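Local coordinates for protein benzoylformate decarboxylase (Mycobacterium smegmatis, PDB 4Q9D) that belongs to the thiamine pyrophosphate enzyme family and forms an assembly of four chains, each built from three alpha/beta domains, with magnesium bound in the model, at residues B[216-229]-B[322-335]. Sequence-based numbering, arbitrary orientation.
Sequences AWDAGIEFAEKLGA and LSRLTELIDTPDDR
The ring of Phe223 wedges between Leu322, Leu325 and Ile329, joining two neighbouring helices on one side of the six-stranded parallel sheet in the Rossmann-like central domain. Helix 217-227 and the 322-328 part of helix 318-328 run roughly parallel, 24° between their directions and 8.6 Å apart at closest. Because CG of Phe223 stands anti to its own N (chi1 179°), the ring reaches down between the helices to Leu205 of strand 203-207. Its CE1 comes 3.5 Å from Leu325 CB and lies near Ile329 CD1, while CD2 meets Leu322 CD2 at 3.8 Å. At the start of the interface Ala219 CB lies against Ser323 OG and Leu322 CB, and Leu322 CD1 against Gly220 CA; the backbones come nearest at Phe223 and Thr326. Thr326 OG1 packs on CA and CB of Phe223 and is hydrogen-bonded to a water that also bonds to Ala219 O, a link between the two helices.

Beyond this apolar row, Lys226 stretches its fully extended chain alongside Ile329, the two side chains sliding past each other in opposite directions. It ends at the carboxyl end of helix 318-328, where NZ donates to Thr326 O at 2.8 Å and, weakly, to Ile329 O. The ammonium thus draws on carbonyls at a helix terminus, whose partial negative charge probably suits it.

After that helix the chain follows the end of 217-227. Pro332 rests its CG and CD on the carbonyl oxygens of Lys226 and Leu227, and its CB sits over the rim of one face of the Arg335 guanidinium. Gly228, with positive phi, ends its helix here. Arg335, bent at chi3 (-67°), turns NH1 onto Leu227 O at 2.5 Å, a short bond in both the carbonyl and guanidinium planes.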
loop_
_atom_site.group_PDB
_atom_site.type_symbol
_atom_site.label_atom_id
_atom_site.label_comp_id
_atom_site.label_asym_id
_atom_site.label_seq_id
_atom_site.Cartn_x
_atom_site.Cartn_y
_atom_site.Cartn_z
ATOM N N ALA B 216 32.664 -14.986 1.618
ATOM C CA ALA B 216 33.382 -15.437 0.415
ATOM C C ALA B 216 34.703 -14.680 0.163
ATOM O O ALA B 216 35.197 -14.611 -0.954
ATOM C CB ALA B 216 32.464 -15.341 -0.803
ATOM N N TRP B 217 35.259 -14.088 1.207
ATOM C CA TRP B 217 36.527 -13.372 1.098
ATOM C C TRP B 217 37.634 -14.209 0.406
ATOM O O TRP B 217 38.275 -13.768 -0.566
ATOM C CB TRP B 217 36.946 -12.990 2.507
ATOM C CG TRP B 217 38.226 -12.301 2.673
ATOM C CD1 TRP B 217 39.460 -12.887 2.822
ATOM C CD2 TRP B 217 38.433 -10.890 2.819
ATOM N NE1 TRP B 217 40.416 -11.921 3.024
ATOM C CE2 TRP B 217 39.816 -10.689 3.039
ATOM C CE3 TRP B 217 37.587 -9.774 2.778
ATOM C CZ2 TRP B 217 40.376 -9.421 3.214
ATOM C CZ3 TRP B 217 38.144 -8.506 2.962
ATOM C CH2 TRP B 217 39.540 -8.343 3.181
ATOM N N ASP B 218 37.851 -15.417 0.902
ATOM C CA ASP B 218 38.905 -16.271 0.344
ATOM C C ASP B 218 38.584 -16.697 -1.073
ATOM O O ASP B 218 39.466 -16.701 -1.923
ATOM C CB ASP B 218 39.161 -17.493 1.248
ATOM C CG ASP B 218 39.750 -17.096 2.590
ATOM O OD1 ASP B 218 40.377 -16.021 2.663
ATOM O OD2 ASP B 218 39.567 -17.829 3.566
ATOM N N ALA B 219 37.324 -17.045 -1.337
ATOM C CA ALA B 219 36.952 -17.453 -2.682
ATOM C C ALA B 219 37.116 -16.302 -3.648
ATOM O O ALA B 219 37.443 -16.514 -4.812
ATOM C CB ALA B 219 35.510 -17.986 -2.739
ATOM N N GLY B 220 36.876 -15.079 -3.192
ATOM C CA GLY B 220 37.033 -13.929 -4.079
ATOM C C GLY B 220 38.517 -13.744 -4.431
ATOM O O GLY B 220 38.898 -13.478 -5.576
ATOM N N ILE B 221 39.368 -13.887 -3.429
ATOM C CA ILE B 221 40.816 -13.776 -3.636
ATOM C C ILE B 221 41.329 -14.842 -4.608
ATOM O O ILE B 221 42.070 -14.549 -5.548
ATOM C CB ILE B 221 41.553 -13.925 -2.307
ATOM C CG1 ILE B 221 41.367 -12.658 -1.462
ATOM C CG2 ILE B 221 43.066 -14.223 -2.549
ATOM C CD1 ILE B 221 41.785 -12.870 -0.008
ATOM N N GLU B 222 40.904 -16.081 -4.391
ATOM C CA GLU B 222 41.315 -17.182 -5.248
ATOM C C GLU B 222 40.889 -16.955 -6.701
ATOM O O GLU B 222 41.673 -17.156 -7.640
ATOM C CB GLU B 222 40.756 -18.506 -4.711
ATOM C CG GLU B 222 41.249 -19.721 -5.496
ATOM C CD GLU B 222 40.615 -21.023 -5.028
ATOM O OE1 GLU B 222 39.539 -20.977 -4.389
ATOM O OE2 GLU B 222 41.192 -22.091 -5.306
ATOM N N PHE B 223 39.656 -16.506 -6.902
ATOM C CA PHE B 223 39.222 -16.173 -8.253
ATOM C C PHE B 223 40.004 -14.991 -8.832
ATOM O O PHE B 223 40.414 -15.006 -9.988
ATOM C CB PHE B 223 37.718 -15.878 -8.314
ATOM C CG PHE B 223 37.243 -15.516 -9.699
ATOM C CD1 PHE B 223 37.133 -16.484 -10.684
ATOM C CD2 PHE B 223 36.926 -14.212 -10.015
ATOM C CE1 PHE B 223 36.709 -16.151 -11.967
ATOM C CE2 PHE B 223 36.487 -13.881 -11.271
ATOM C CZ PHE B 223 36.394 -14.853 -12.259
ATOM N N ALA B 224 40.174 -13.947 -8.035
ATOM C CA ALA B 224 40.809 -12.738 -8.535
ATOM C C ALA B 224 42.249 -13.054 -8.947
ATOM O O ALA B 224 42.737 -12.551 -9.962
ATOM C CB ALA B 224 40.790 -11.642 -7.465
ATOM N N GLU B 225 42.917 -13.898 -8.162
ATOM C CA GLU B 225 44.322 -14.244 -8.451
ATOM C C GLU B 225 44.483 -15.097 -9.718
ATOM O O GLU B 225 45.373 -14.852 -10.521
ATOM C CB GLU B 225 44.984 -14.906 -7.243
ATOM C CG GLU B 225 45.266 -13.897 -6.120
ATOM C CD GLU B 225 45.946 -14.550 -4.934
ATOM O OE1 GLU B 225 46.090 -15.784 -4.981
ATOM O OE2 GLU B 225 46.313 -13.842 -3.957
ATOM N N LYS B 226 43.591 -16.057 -9.927
ATOM C CA LYS B 226 43.575 -16.772 -11.195
ATOM C C LYS B 226 43.290 -15.872 -12.385
ATOM O O LYS B 226 43.949 -15.966 -13.416
ATOM C CB LYS B 226 42.575 -17.912 -11.178
ATOM C CG LYS B 226 42.636 -18.747 -12.456
ATOM C CD LYS B 226 41.901 -20.060 -12.228
ATOM C CE LYS B 226 41.931 -20.952 -13.480
ATOM N NZ LYS B 226 41.314 -22.266 -13.184
ATOM N N LEU B 227 42.280 -15.025 -12.275
ATOM C CA LEU B 227 41.940 -14.172 -13.407
ATOM C C LEU B 227 43.052 -13.147 -13.720
ATOM O O LEU B 227 43.298 -12.831 -14.877
ATOM C CB LEU B 227 40.619 -13.461 -13.155
ATOM C CG LEU B 227 40.165 -12.506 -14.251
ATOM C CD1 LEU B 227 39.975 -13.267 -15.552
ATOM C CD2 LEU B 227 38.879 -11.767 -13.834
ATOM N N GLY B 228 43.710 -12.636 -12.686
ATOM C CA GLY B 228 44.830 -11.722 -12.860
ATOM C C GLY B 228 44.425 -10.305 -13.240
ATOM O O GLY B 228 45.271 -9.495 -13.641
ATOM N N ALA B 229 43.132 -9.992 -13.126
ATOM C CA ALA B 229 42.637 -8.665 -13.525
ATOM C C ALA B 229 42.673 -7.685 -12.344
ATOM O O ALA B 229 42.734 -8.097 -11.188
ATOM C CB ALA B 229 41.204 -8.774 -14.114
ATOM N N LEU B 322 31.748 -17.671 -7.208
ATOM C CA LEU B 322 33.192 -17.397 -7.287
ATOM C C LEU B 322 34.029 -18.686 -7.284
ATOM O O LEU B 322 34.896 -18.848 -8.129
ATOM C CB LEU B 322 33.662 -16.453 -6.167
ATOM C CG LEU B 322 33.317 -14.960 -6.320
ATOM C CD1 LEU B 322 33.353 -14.264 -4.941
ATOM C CD2 LEU B 322 34.252 -14.271 -7.332
ATOM N N SER B 323 33.743 -19.595 -6.355
ATOM C CA SER B 323 34.397 -20.903 -6.303
ATOM C C SER B 323 34.246 -21.637 -7.615
ATOM O O SER B 323 35.196 -22.214 -8.126
ATOM C CB SER B 323 33.789 -21.780 -5.206
ATOM O OG SER B 323 33.963 -21.147 -3.961
ATOM N N ARG B 324 33.035 -21.624 -8.152
ATOM C CA ARG B 324 32.769 -22.333 -9.385
ATOM C C ARG B 324 33.457 -21.684 -10.604
ATOM O O ARG B 324 34.005 -22.368 -11.461
ATOM C CB ARG B 324 31.254 -22.477 -9.580
ATOM C CG ARG B 324 30.868 -23.393 -10.704
ATOM C CD ARG B 324 31.288 -24.849 -10.462
ATOM N NE ARG B 324 31.436 -25.554 -11.737
ATOM C CZ ARG B 324 32.265 -26.571 -11.933
ATOM N NH1 ARG B 324 33.008 -27.008 -10.924
ATOM N NH2 ARG B 324 32.352 -27.154 -13.130
ATOM N N LEU B 325 33.420 -20.362 -10.676
ATOM C CA LEU B 325 34.089 -19.635 -11.741
ATOM C C LEU B 325 35.590 -19.918 -11.772
ATOM O O LEU B 325 36.165 -20.046 -12.835
ATOM C CB LEU B 325 33.853 -18.132 -11.577
ATOM C CG LEU B 325 32.490 -17.657 -12.091
ATOM C CD1 LEU B 325 32.277 -16.194 -11.716
ATOM C CD2 LEU B 325 32.430 -17.861 -13.611
ATOM N N THR B 326 36.208 -19.979 -10.600
ATOM C CA THR B 326 37.607 -20.353 -10.503
ATOM C C THR B 326 37.866 -21.663 -11.257
ATOM O O THR B 326 38.742 -21.734 -12.116
ATOM C CB THR B 326 38.022 -20.517 -9.045
ATOM O OG1 THR B 326 37.868 -19.262 -8.378
ATOM C CG2 THR B 326 39.475 -20.957 -8.964
ATOM N N GLU B 327 37.079 -22.688 -10.948
ATOM C CA GLU B 327 37.182 -23.950 -11.666
ATOM C C GLU B 327 36.902 -23.827 -13.146
ATOM O O GLU B 327 37.550 -24.503 -13.922
ATOM C CB GLU B 327 36.285 -25.014 -11.039
ATOM C CG GLU B 327 36.748 -25.361 -9.649
ATOM C CD GLU B 327 35.728 -26.159 -8.862
ATOM O OE1 GLU B 327 34.601 -26.355 -9.370
ATOM O OE2 GLU B 327 36.052 -26.590 -7.727
ATOM N N LEU B 328 35.977 -22.955 -13.555
ATOM C CA LEU B 328 35.584 -22.904 -14.969
ATOM C C LEU B 328 36.509 -22.099 -15.869
ATOM O O LEU B 328 36.667 -22.442 -17.033
ATOM C CB LEU B 328 34.150 -22.388 -15.156
ATOM C CG LEU B 328 32.990 -23.176 -14.537
ATOM C CD1 LEU B 328 31.754 -22.285 -14.469
ATOM C CD2 LEU B 328 32.684 -24.389 -15.372
ATOM N N ILE B 329 37.094 -21.009 -15.368
ATOM C CA ILE B 329 37.900 -20.182 -16.256
ATOM C C ILE B 329 39.305 -20.777 -16.552
ATOM O O ILE B 329 39.885 -21.510 -15.739
ATOM C CB ILE B 329 38.036 -18.700 -15.776
ATOM C CG1 ILE B 329 38.860 -18.617 -14.502
ATOM C CG2 ILE B 329 36.659 -18.031 -15.585
ATOM C CD1 ILE B 329 39.520 -17.253 -14.322
ATOM N N ASP B 330 39.829 -20.441 -17.726
ATOM C CA ASP B 330 41.203 -20.748 -18.094
ATOM C C ASP B 330 42.152 -19.883 -17.293
ATOM O O ASP B 330 41.828 -18.746 -16.948
ATOM C CB ASP B 330 41.411 -20.427 -19.571
ATOM C CG ASP B 330 40.605 -21.314 -20.465
ATOM O OD1 ASP B 330 40.345 -22.466 -20.035
ATOM O OD2 ASP B 330 40.232 -20.866 -21.581
ATOM N N THR B 331 43.335 -20.411 -17.010
ATOM C CA THR B 331 44.443 -19.573 -16.560
ATOM C C THR B 331 44.849 -18.679 -17.738
ATOM O O THR B 331 45.111 -19.166 -18.846
ATOM C CB THR B 331 45.618 -20.435 -16.086
ATOM O OG1 THR B 331 45.198 -21.218 -14.960
ATOM C CG2 THR B 331 46.774 -19.570 -15.673
ATOM N N PRO B 332 44.822 -17.356 -17.531
ATOM C CA PRO B 332 45.107 -16.455 -18.652
ATOM C C PRO B 332 46.554 -16.641 -19.079
ATOM O O PRO B 332 47.403 -16.969 -18.238
ATOM C CB PRO B 332 44.922 -15.057 -18.046
ATOM C CG PRO B 332 44.118 -15.276 -16.785
ATOM C CD PRO B 332 44.545 -16.628 -16.284
ATOM N N ASP B 333 46.828 -16.456 -20.365
ATOM C CA ASP B 333 48.195 -16.547 -20.854
ATOM C C ASP B 333 48.882 -15.216 -20.670
ATOM O O ASP B 333 48.518 -14.217 -21.313
ATOM C CB ASP B 333 48.234 -16.952 -22.324
ATOM C CG ASP B 333 48.001 -18.428 -22.520
ATOM O OD1 ASP B 333 48.530 -19.222 -21.703
ATOM O OD2 ASP B 333 47.287 -18.791 -23.481
ATOM N N ASP B 334 49.856 -15.216 -19.764
ATOM C CA ASP B 334 50.712 -14.063 -19.513
ATOM C C ASP B 334 49.946 -12.741 -19.409
ATOM O O ASP B 334 50.264 -11.794 -20.127
ATOM C CB ASP B 334 51.781 -13.952 -20.611
ATOM C CG ASP B 334 52.577 -15.242 -20.792
ATOM O OD1 ASP B 334 53.642 -15.380 -20.149
ATOM O OD2 ASP B 334 52.141 -16.114 -21.578
ATOM N N ARG B 335 48.937 -12.674 -18.539
ATOM C CA ARG B 335 48.197 -11.417 -18.344
ATOM C C ARG B 335 49.106 -10.381 -17.687
ATOM O O ARG B 335 49.771 -10.664 -16.680
ATOM C CB ARG B 335 46.918 -11.636 -17.515
ATOM C CG ARG B 335 46.180 -10.357 -17.087
ATOM C CD ARG B 335 44.661 -10.612 -16.892
ATOM N NE ARG B 335 44.006 -10.920 -18.168
ATOM C CZ ARG B 335 43.072 -11.857 -18.338
ATOM N NH1 ARG B 335 42.654 -12.580 -17.305
ATOM N NH2 ARG B 335 42.545 -12.067 -19.544
HETATM O O HOH W 1 37.209 -19.131 -5.902
#